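Local coordinates for Lmo1340 protein (Listeria monocytogenes, PDB 4NLM), which is of unknown function but is probably a surface lipoprotein with a YqgU-like six-bladed beta-propeller domain, at residues P146-F151 with G186-I191; Q161-D166 with D170-I175. One frame throughout, in Å; residues are numbered along the deposited sequence. Where two conformers were deposited one is given.

In the fold
Both contacts belong to one side of the propeller, their centres about 10 Å apart. Interaction 2 is the outer hairpin of a four-stranded antiparallel blade, strand 159-166 with the edge strand 171-174. Interaction 1 starts from the neighbouring strand of that blade, 148-155, and reaches over to strand 189-194 of the next blade. Along the chain the hairpin is nested inside the loop that interaction 1 closes. The two meet through probable backbone hydrogen bonds between strands 148-155 and 159-166 and through packing of M150 on I175. One contact thus builds a blade outward, and the other ties it to the following one.

Interaction 1 of 2, residues P146-F151 with G186-I191; sequences PEKIMF and GDNLVI
K148 and D187 meet with their side chains crossing at about a right angle, and the lysine ammonium ends among three oxygens. The chain of K148 runs fully extended beyond CG, which carries NZ across to the turn at residues 187-188. There NZ forms a salt bridge with D187 OD1 at 2.9 Å and a hydrogen bond to the backbone D187 O, also 2.9 Å. Neither oxygen is met in its own plane: NZ stands 57° out of the carboxylate plane of D187 and is also well above its carbonyl plane, consistent with a contact governed largely by charge. N188 OD1 lies 2.9 Å from NZ as well, but at an angle too poor for a hydrogen bond; its dipole probably still adds to the negative surroundings of the ammonium. D187 holds CG anti to its backbone N (chi1 -175°), which brings OD1 back toward the lysine, and S145 OG binds the same OD1, so that this oxygen has two polar partners. The segments are not paired as strands. They belong to successive four-stranded blades of the propeller, K148 and M150 on strand 148-155 and V190 on strand 189-194, and the contact joins the two blades through side chains and the loop at 187-188. Deeper in, the polar contact gives way to an apolar touch. The selenomethionine M150 bends at chi3 (71°), turning its terminal methyl to V190; in one of the two V190 conformers M150 CE lies 3.7 Å from V190 CG2, and here too the two side chains cross at about a right angle. I182 and W184 of strand 182-184 pack on M150 as well, and I182 also touches V190.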
ATOM      1  N   PRO A 146      13.606  -7.267   5.747  1.00 15.31           N
ATOM      2  CA  PRO A 146      13.534  -6.064   4.923  1.00 15.11           C
ATOM      3  C   PRO A 146      14.776  -5.715   4.081  1.00 14.16           C
ATOM      4  O   PRO A 146      14.797  -4.661   3.418  1.00 15.25           O
ATOM      5  CB  PRO A 146      13.131  -4.978   5.923  1.00 17.20           C
ATOM      6  CG  PRO A 146      13.703  -5.471   7.207  1.00 20.90           C
ATOM      7  CD  PRO A 146      13.514  -6.960   7.176  1.00 19.69           C
ATOM      8  N   GLU A 147      15.726  -6.628   4.038  1.00 13.94           N
ATOM      9  CA  GLU A 147      16.817  -6.524   3.109  1.00 16.20           C
ATOM     10  C   GLU A 147      16.343  -6.921   1.686  1.00 13.86           C
ATOM     11  O   GLU A 147      17.059  -6.732   0.689  1.00 16.01           O
ATOM     12  CB  GLU A 147      17.948  -7.438   3.555  1.00 20.22           C
ATOM     13  CG  GLU A 147      18.673  -6.979   4.837  1.00 27.89           C
ATOM     14  CD  GLU A 147      17.976  -7.259   6.177  1.00 28.28           C
ATOM     15  OE1 GLU A 147      17.070  -8.117   6.262  1.00 20.56           O
ATOM     16  OE2 GLU A 147      18.372  -6.646   7.200  1.00 34.48           O
ATOM     17  N   LYS A 148      15.168  -7.540   1.598  1.00 12.53           N
ATOM     18  CA  LYS A 148      14.670  -8.070   0.335  1.00 13.12           C
ATOM     19  C   LYS A 148      13.483  -7.281  -0.219  1.00 12.53           C
ATOM     20  O   LYS A 148      12.489  -7.063   0.495  1.00 12.79           O
ATOM     21  CB  LYS A 148      14.161  -9.487   0.516  1.00 14.10           C
ATOM     22  CG  LYS A 148      15.197 -10.449   1.027  1.00 17.83           C
ATOM     23  CD  LYS A 148      14.628 -11.847   1.101  1.00 19.31           C
ATOM     24  CE  LYS A 148      15.585 -12.717   1.909  1.00 23.77           C
ATOM     25  NZ  LYS A 148      15.155 -14.134   1.868  1.00 21.81           N
ATOM     26  N   ILE A 149      13.586  -6.885  -1.489  1.00 10.65           N
ATOM     27  CA  ILE A 149      12.511  -6.220  -2.196  1.00 11.66           C
ATOM     28  C   ILE A 149      12.266  -7.003  -3.462  1.00 10.09           C
ATOM     29  O   ILE A 149      13.159  -7.157  -4.325  1.00 12.56           O
ATOM     30  CB  ILE A 149      12.831  -4.754  -2.501  1.00 12.94           C
ATOM     31  CG1 ILE A 149      13.109  -3.980  -1.212  1.00 13.99           C
ATOM     32  CG2 ILE A 149      11.665  -4.081  -3.223  1.00 14.79           C
ATOM     33  CD1 ILE A 149      13.546  -2.551  -1.450  1.00 16.41           C
HETATM   34  N   MSE A 150      11.051  -7.500  -3.603  1.00 10.20           N
HETATM   35  CA  MSE A 150      10.658  -8.205  -4.801  1.00 10.72           C
HETATM   36  C   MSE A 150       9.942  -7.211  -5.702  1.00 10.62           C
HETATM   37  O   MSE A 150       9.258  -6.303  -5.230  1.00 12.11           O
HETATM   38  CB  MSE A 150       9.735  -9.350  -4.380  1.00 15.50           C
HETATM   39  CG  MSE A 150       8.974 -10.081  -5.473  1.00 19.70           C
HETATM   40 SE   MSE A 150       8.173 -11.677  -4.649  1.00 20.44          SE
HETATM   41  CE  MSE A 150       6.759 -10.883  -3.519  1.00 18.17           C
ATOM     42  N   PHE A 151      10.058  -7.358  -7.011  1.00 10.35           N
ATOM     43  CA  PHE A 151       9.391  -6.467  -7.924  1.00 11.42           C
ATOM     44  C   PHE A 151       9.021  -7.138  -9.213  1.00 11.59           C
ATOM     45  O   PHE A 151       9.708  -8.050  -9.711  1.00 12.24           O
ATOM     46  CB  PHE A 151      10.199  -5.185  -8.138  1.00 14.29           C
ATOM     47  CG  PHE A 151      11.601  -5.398  -8.571  1.00 14.28           C
ATOM     48  CD1 PHE A 151      11.894  -5.427  -9.914  1.00 16.23           C
ATOM     49  CD2 PHE A 151      12.629  -5.490  -7.661  1.00 17.92           C
ATOM     50  CE1 PHE A 151      13.176  -5.627 -10.374  1.00 22.91           C
ATOM     51  CE2 PHE A 151      13.930  -5.676  -8.109  1.00 24.02           C
ATOM     52  CZ  PHE A 151      14.196  -5.746  -9.459  1.00 24.76           C
ATOM     53  N   GLY A 186       6.751 -14.601   4.059  1.00 19.09           N
ATOM     54  CA  GLY A 186       7.813 -14.875   5.017  1.00 19.85           C
ATOM     55  C   GLY A 186       9.165 -14.551   4.378  1.00 16.83           C
ATOM     56  O   GLY A 186       9.236 -13.988   3.278  1.00 18.99           O
ATOM     57  N   ASP A 187      10.231 -14.969   5.055  1.00 18.05           N
ATOM     58  CA  ASP A 187      11.591 -14.727   4.599  1.00 18.88           C
ATOM     59  C   ASP A 187      11.774 -15.174   3.140  1.00 18.14           C
ATOM     60  O   ASP A 187      12.298 -14.411   2.324  1.00 17.67           O
ATOM     61  CB  ASP A 187      12.557 -15.469   5.529  1.00 20.11           C
ATOM     62  CG  ASP A 187      14.035 -15.209   5.227  1.00 21.89           C
ATOM     63  OD1 ASP A 187      14.391 -14.156   4.658  1.00 24.19           O
ATOM     64  OD2 ASP A 187      14.861 -16.070   5.611  1.00 36.41           O
ATOM     65  N   ASN A 188      11.303 -16.380   2.820  1.00 16.66           N
ATOM     66  CA  ASN A 188      11.481 -16.962   1.474  1.00 17.55           C
ATOM     67  C   ASN A 188      10.210 -17.483   0.823  1.00 15.87           C
ATOM     68  O   ASN A 188      10.274 -18.269  -0.106  1.00 17.80           O
ATOM     69  CB  ASN A 188      12.479 -18.131   1.530  1.00 21.99           C
ATOM     70  CG  ASN A 188      13.913 -17.691   1.796  1.00 23.91           C
ATOM     71  OD1 ASN A 188      14.468 -16.864   1.067  1.00 38.00           O
ATOM     72  ND2 ASN A 188      14.512 -18.227   2.845  1.00 25.33           N
ATOM     73  N   LEU A 189       9.061 -17.054   1.306  1.00 16.47           N
ATOM     74  CA  LEU A 189       7.783 -17.541   0.820  1.00 15.00           C
ATOM     75  C   LEU A 189       6.976 -16.439   0.162  1.00 15.18           C
ATOM     76  O   LEU A 189       6.967 -15.294   0.637  1.00 15.04           O
ATOM     77  CB  LEU A 189       6.930 -18.098   1.957  1.00 18.17           C
ATOM     78  CG  LEU A 189       7.455 -19.339   2.658  1.00 18.85           C
ATOM     79  CD1 LEU A 189       6.614 -19.694   3.873  1.00 22.13           C
ATOM     80  CD2 LEU A 189       7.550 -20.534   1.719  1.00 21.26           C
ATOM     81  N   VAL A 190       6.296 -16.776  -0.928  0.50 15.05           N
ATOM     82  CA  VAL A 190       5.432 -15.820  -1.620  0.50 15.51           C
ATOM     83  C   VAL A 190       4.109 -16.501  -1.900  0.50 14.91           C
ATOM     84  O   VAL A 190       4.049 -17.713  -2.088  0.50 13.96           O
ATOM     85  CB  VAL A 190       6.054 -15.318  -2.949  0.50 17.23           C
ATOM     86  CG1 VAL A 190       6.232 -16.454  -3.946  0.50 17.41           C
ATOM     87  CG2 VAL A 190       5.190 -14.242  -3.579  0.50 21.72           C
ATOM     88  N   ILE A 191       3.042 -15.724  -1.815  1.00 13.87           N
ATOM     89  CA  ILE A 191       1.721 -16.168  -2.185  1.00 13.35           C
ATOM     90  C   ILE A 191       1.372 -15.429  -3.489  1.00 12.97           C
ATOM     91  O   ILE A 191       1.701 -14.247  -3.660  1.00 14.11           O
ATOM     92  CB  ILE A 191       0.667 -15.826  -1.104  1.00 14.13           C
ATOM     93  CG1 ILE A 191       0.874 -16.628   0.178  1.00 16.28           C
ATOM     94  CG2 ILE A 191      -0.752 -16.091  -1.597  1.00 16.36           C
ATOM     95  CD1 ILE A 191       0.019 -16.174   1.344  1.00 17.79           C
TER

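Interaction 2 of 2, residues Q161-D166 with D170-I175; sequences QIENWD and DQLDKI
A G1 beta bulge sets two residues, D170 and Q171, against the single residue D166 where the hairpin turns, with D170 in a left-handed backbone conformation (phi 51°, psi 45°). Within the bulge, Q171 N donates to D166 O and D166 N to Q171 O, the latter at 2.8 Å. D166 OD1 is occupied within the turn itself, by T168 OG1 and L169 N. Regular antiparallel pairing follows: N164 and D173 exchange two backbone bonds lying in the carbonyl planes, N164 N to D173 O being 2.8 Å. The last rung is turned differently, since I175 N reaches I162 O from 42° above the carbonyl plane. This hairpin forms the outer part of a propeller blade, with strand 171-174 as its outermost strand. On the face carrying E163, W165, L172 and K174, the two methyls of L172 rest on strand 159-166: CD1 lies 4.0 Å from both W165 CB and E163 CB, and CD2 3.8 Å from E163 OE1. E163 and K174 have opposite charges but do not touch; two waters bridge E163 OE1 and K174 NZ, donating to the carboxylate and accepting from the ammonium. The indole of W165 has the backbone Q171 O at its edge, near the ring plane, 3.5 Å from CD1. On the face of N164, D166, Q171 and D173, a water accepts from N164 ND2 and donates to D173 OD2, linking these two side chains. Beyond D173, I175 lies over I162 and N164, its CB 3.8 Å from I162 CG2 and its CD1 equally close to N164 CB. M150 of the same blade and I210 of a loop in the next blade also pack on I175.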
ATOM      1  N   GLN A 161       7.637 -10.036 -15.461  1.00 13.42           N
ATOM      2  CA  GLN A 161       8.600 -10.948 -14.832  1.00 13.03           C
ATOM      3  C   GLN A 161       8.749 -10.460 -13.411  1.00 11.75           C
ATOM      4  O   GLN A 161       8.393  -9.326 -13.102  1.00 12.85           O
ATOM      5  CB  GLN A 161       9.921 -10.959 -15.588  1.00 14.15           C
ATOM      6  CG  GLN A 161      10.660  -9.658 -15.459  1.00 12.39           C
ATOM      7  CD  GLN A 161      11.835  -9.486 -16.389  1.00 13.49           C
ATOM      8  OE1 GLN A 161      12.047 -10.327 -17.263  1.00 17.37           O
ATOM      9  NE2 GLN A 161      12.624  -8.471 -16.189  1.00 14.99           N
ATOM     10  N   ILE A 162       9.273 -11.331 -12.570  1.00 11.61           N
ATOM     11  CA  ILE A 162       9.397 -11.081 -11.115  1.00 11.93           C
ATOM     12  C   ILE A 162      10.819 -11.389 -10.674  1.00 11.69           C
ATOM     13  O   ILE A 162      11.388 -12.415 -11.046  1.00 12.30           O
ATOM     14  CB  ILE A 162       8.438 -11.954 -10.303  1.00 12.75           C
ATOM     15  CG1 ILE A 162       7.028 -11.901 -10.902  1.00 14.88           C
ATOM     16  CG2 ILE A 162       8.429 -11.509  -8.840  1.00 15.09           C
ATOM     17  CD1 ILE A 162       6.068 -12.771 -10.130  1.00 18.54           C
ATOM     18  N   GLU A 163      11.395 -10.478  -9.909  1.00 11.03           N
ATOM     19  CA  GLU A 163      12.740 -10.647  -9.372  1.00 11.93           C
ATOM     20  C   GLU A 163      12.768 -10.230  -7.924  1.00 11.75           C
ATOM     21  O   GLU A 163      11.915  -9.507  -7.456  1.00 11.91           O
ATOM     22  CB  GLU A 163      13.700  -9.767 -10.183  1.00 14.00           C
ATOM     23  CG  GLU A 163      13.896 -10.240 -11.614  1.00 14.49           C
ATOM     24  CD  GLU A 163      14.455  -9.166 -12.537  1.00 15.20           C
ATOM     25  OE1 GLU A 163      15.368  -9.493 -13.316  1.00 15.32           O
ATOM     26  OE2 GLU A 163      13.996  -8.009 -12.492  1.00 19.10           O
ATOM     27  N   ASN A 164      13.747 -10.737  -7.212  1.00 12.96           N
ATOM     28  CA  ASN A 164      14.008 -10.386  -5.825  1.00 14.09           C
ATOM     29  C   ASN A 164      15.385  -9.792  -5.699  1.00 13.33           C
ATOM     30  O   ASN A 164      16.375 -10.407  -6.096  1.00 15.19           O
ATOM     31  CB  ASN A 164      13.930 -11.609  -4.924  1.00 16.40           C
ATOM     32  CG  ASN A 164      14.156 -11.276  -3.459  1.00 17.28           C
ATOM     33  OD1 ASN A 164      13.657 -10.273  -2.956  1.00 20.62           O
ATOM     34  ND2 ASN A 164      14.886 -12.115  -2.781  1.00 22.46           N
ATOM     35  N   TRP A 165      15.455  -8.592  -5.155  1.00 15.11           N
ATOM     36  CA  TRP A 165      16.689  -7.914  -4.887  1.00 14.03           C
ATOM     37  C   TRP A 165      17.019  -7.891  -3.421  1.00 12.85           C
ATOM     38  O   TRP A 165      16.252  -7.295  -2.671  1.00 13.07           O
ATOM     39  CB  TRP A 165      16.580  -6.484  -5.401  1.00 14.42           C
ATOM     40  CG  TRP A 165      17.823  -5.633  -5.257  1.00 14.72           C
ATOM     41  CD1 TRP A 165      19.118  -6.026  -5.413  1.00 16.00           C
ATOM     42  CD2 TRP A 165      17.865  -4.211  -5.002  1.00 13.82           C
ATOM     43  NE1 TRP A 165      19.973  -4.941  -5.288  1.00 16.17           N
ATOM     44  CE2 TRP A 165      19.228  -3.818  -5.037  1.00 15.90           C
ATOM     45  CE3 TRP A 165      16.886  -3.236  -4.757  1.00 15.40           C
ATOM     46  CZ2 TRP A 165      19.628  -2.510  -4.801  1.00 17.26           C
ATOM     47  CZ3 TRP A 165      17.296  -1.922  -4.548  1.00 16.66           C
ATOM     48  CH2 TRP A 165      18.648  -1.570  -4.583  1.00 16.64           C
ATOM     49  N   ASP A 166      18.091  -8.592  -3.027  1.00 14.74           N
ATOM     50  CA  ASP A 166      18.600  -8.477  -1.669  1.00 14.91           C
ATOM     51  C   ASP A 166      19.625  -7.375  -1.770  1.00 14.61           C
ATOM     52  O   ASP A 166      20.743  -7.589  -2.273  1.00 15.43           O
ATOM     53  CB  ASP A 166      19.236  -9.758  -1.144  1.00 18.16           C
ATOM     54  CG  ASP A 166      19.659  -9.615   0.281  1.00 18.67           C
ATOM     55  OD1 ASP A 166      20.128  -8.501   0.657  1.00 17.66           O
ATOM     56  OD2 ASP A 166      19.498 -10.580   1.046  1.00 29.54           O
ATOM     57  N   ASP A 170      23.712  -7.422  -2.685  1.00 20.32           N
ATOM     58  CA  ASP A 170      23.841  -7.173  -4.118  1.00 23.98           C
ATOM     59  C   ASP A 170      23.473  -8.419  -4.909  1.00 24.91           C
ATOM     60  O   ASP A 170      24.159  -8.770  -5.879  1.00 30.24           O
ATOM     61  CB  ASP A 170      25.264  -6.728  -4.470  1.00 27.91           C
ATOM     62  CG  ASP A 170      25.685  -5.501  -3.709  1.00 34.60           C
ATOM     63  OD1 ASP A 170      24.921  -4.523  -3.706  1.00 39.37           O
ATOM     64  OD2 ASP A 170      26.790  -5.508  -3.123  1.00 31.99           O
ATOM     65  N   GLN A 171      22.367  -9.055  -4.518  1.00 23.60           N
ATOM     66  CA  GLN A 171      21.920 -10.306  -5.130  1.00 19.57           C
ATOM     67  C   GLN A 171      20.559 -10.065  -5.823  1.00 20.31           C
ATOM     68  O   GLN A 171      19.663  -9.467  -5.232  1.00 19.66           O
ATOM     69  CB  GLN A 171      21.779 -11.379  -4.051  1.00 28.31           C
ATOM     70  CG  GLN A 171      21.657 -12.796  -4.585  1.00 28.96           C
ATOM     71  CD  GLN A 171      21.448 -13.815  -3.490  1.00 43.58           C
ATOM     72  OE1 GLN A 171      21.733 -13.558  -2.317  1.00 57.25           O
ATOM     73  NE2 GLN A 171      20.950 -14.987  -3.865  1.00 49.51           N
ATOM     74  N   LEU A 172      20.426 -10.490  -7.076  1.00 18.89           N
ATOM     75  CA  LEU A 172      19.181 -10.390  -7.822  1.00 18.59           C
ATOM     76  C   LEU A 172      18.863 -11.793  -8.282  1.00 18.25           C
ATOM     77  O   LEU A 172      19.664 -12.409  -8.983  1.00 22.90           O
ATOM     78  CB  LEU A 172      19.308  -9.465  -9.032  1.00 21.37           C
ATOM     79  CG  LEU A 172      18.023  -9.145  -9.808  1.00 23.42           C
ATOM     80  CD1 LEU A 172      17.179  -8.200  -8.975  1.00 20.21           C
ATOM     81  CD2 LEU A 172      18.315  -8.531 -11.172  1.00 26.97           C
ATOM     82  N   ASP A 173      17.693 -12.280  -7.905  1.00 16.43           N
ATOM     83  CA  ASP A 173      17.237 -13.616  -8.229  1.00 15.96           C
ATOM     84  C   ASP A 173      15.902 -13.566  -8.949  1.00 16.32           C
ATOM     85  O   ASP A 173      15.030 -12.747  -8.638  1.00 17.75           O
ATOM     86  CB  ASP A 173      17.041 -14.412  -6.922  1.00 18.98           C
ATOM     87  CG  ASP A 173      18.346 -14.678  -6.171  1.00 22.83           C
ATOM     88  OD1 ASP A 173      19.341 -15.059  -6.807  1.00 32.20           O
ATOM     89  OD2 ASP A 173      18.356 -14.542  -4.937  1.00 33.41           O
ATOM     90  N   LYS A 174      15.723 -14.457  -9.909  1.00 16.38           N
ATOM     91  CA  LYS A 174      14.447 -14.592 -10.571  1.00 15.99           C
ATOM     92  C   LYS A 174      13.471 -15.327  -9.670  1.00 18.51           C
ATOM     93  O   LYS A 174      13.859 -16.238  -8.948  1.00 20.36           O
ATOM     94  CB  LYS A 174      14.585 -15.398 -11.846  1.00 18.65           C
ATOM     95  CG  LYS A 174      15.490 -14.732 -12.831  1.00 18.54           C
ATOM     96  CD  LYS A 174      15.594 -15.591 -14.060  1.00 26.70           C
ATOM     97  CE  LYS A 174      16.588 -14.977 -15.000  1.00 20.28           C
ATOM     98  NZ  LYS A 174      16.201 -13.624 -15.430  1.00 20.87           N
ATOM     99  N   ILE A 175      12.208 -14.925  -9.727  1.00 15.59           N
ATOM    100  CA  ILE A 175      11.126 -15.595  -8.990  1.00 16.80           C
ATOM    101  C   ILE A 175      10.215 -16.209 -10.043  1.00 16.88           C
ATOM    102  O   ILE A 175       9.588 -15.491 -10.841  1.00 17.42           O
ATOM    103  CB  ILE A 175      10.364 -14.631  -8.067  1.00 16.44           C
ATOM    104  CG1 ILE A 175      11.339 -14.093  -7.022  1.00 19.60           C
ATOM    105  CG2 ILE A 175       9.182 -15.327  -7.412  1.00 20.65           C
ATOM    106  CD1 ILE A 175      10.709 -13.300  -5.926  1.00 22.43           C
TER
HETATM  107  O   HOH W   1       9.335 -14.158 -13.216  1.00 16.74           O
HETATM  108  O   HOH W   2      17.331 -11.620 -13.287  1.00 17.93           O
HETATM  109  O   HOH W   3      14.281 -11.533 -14.851  1.00 20.38           O
HETATM  110  O   HOH W   4      18.152 -12.081  -4.023  1.00 26.43           O
HETATM  111  O   HOH W   5      15.792 -14.838  -3.836  1.00 30.46           O
HETATM  112  O   HOH W   6      22.599  -3.866  -3.734  1.00 35.28           O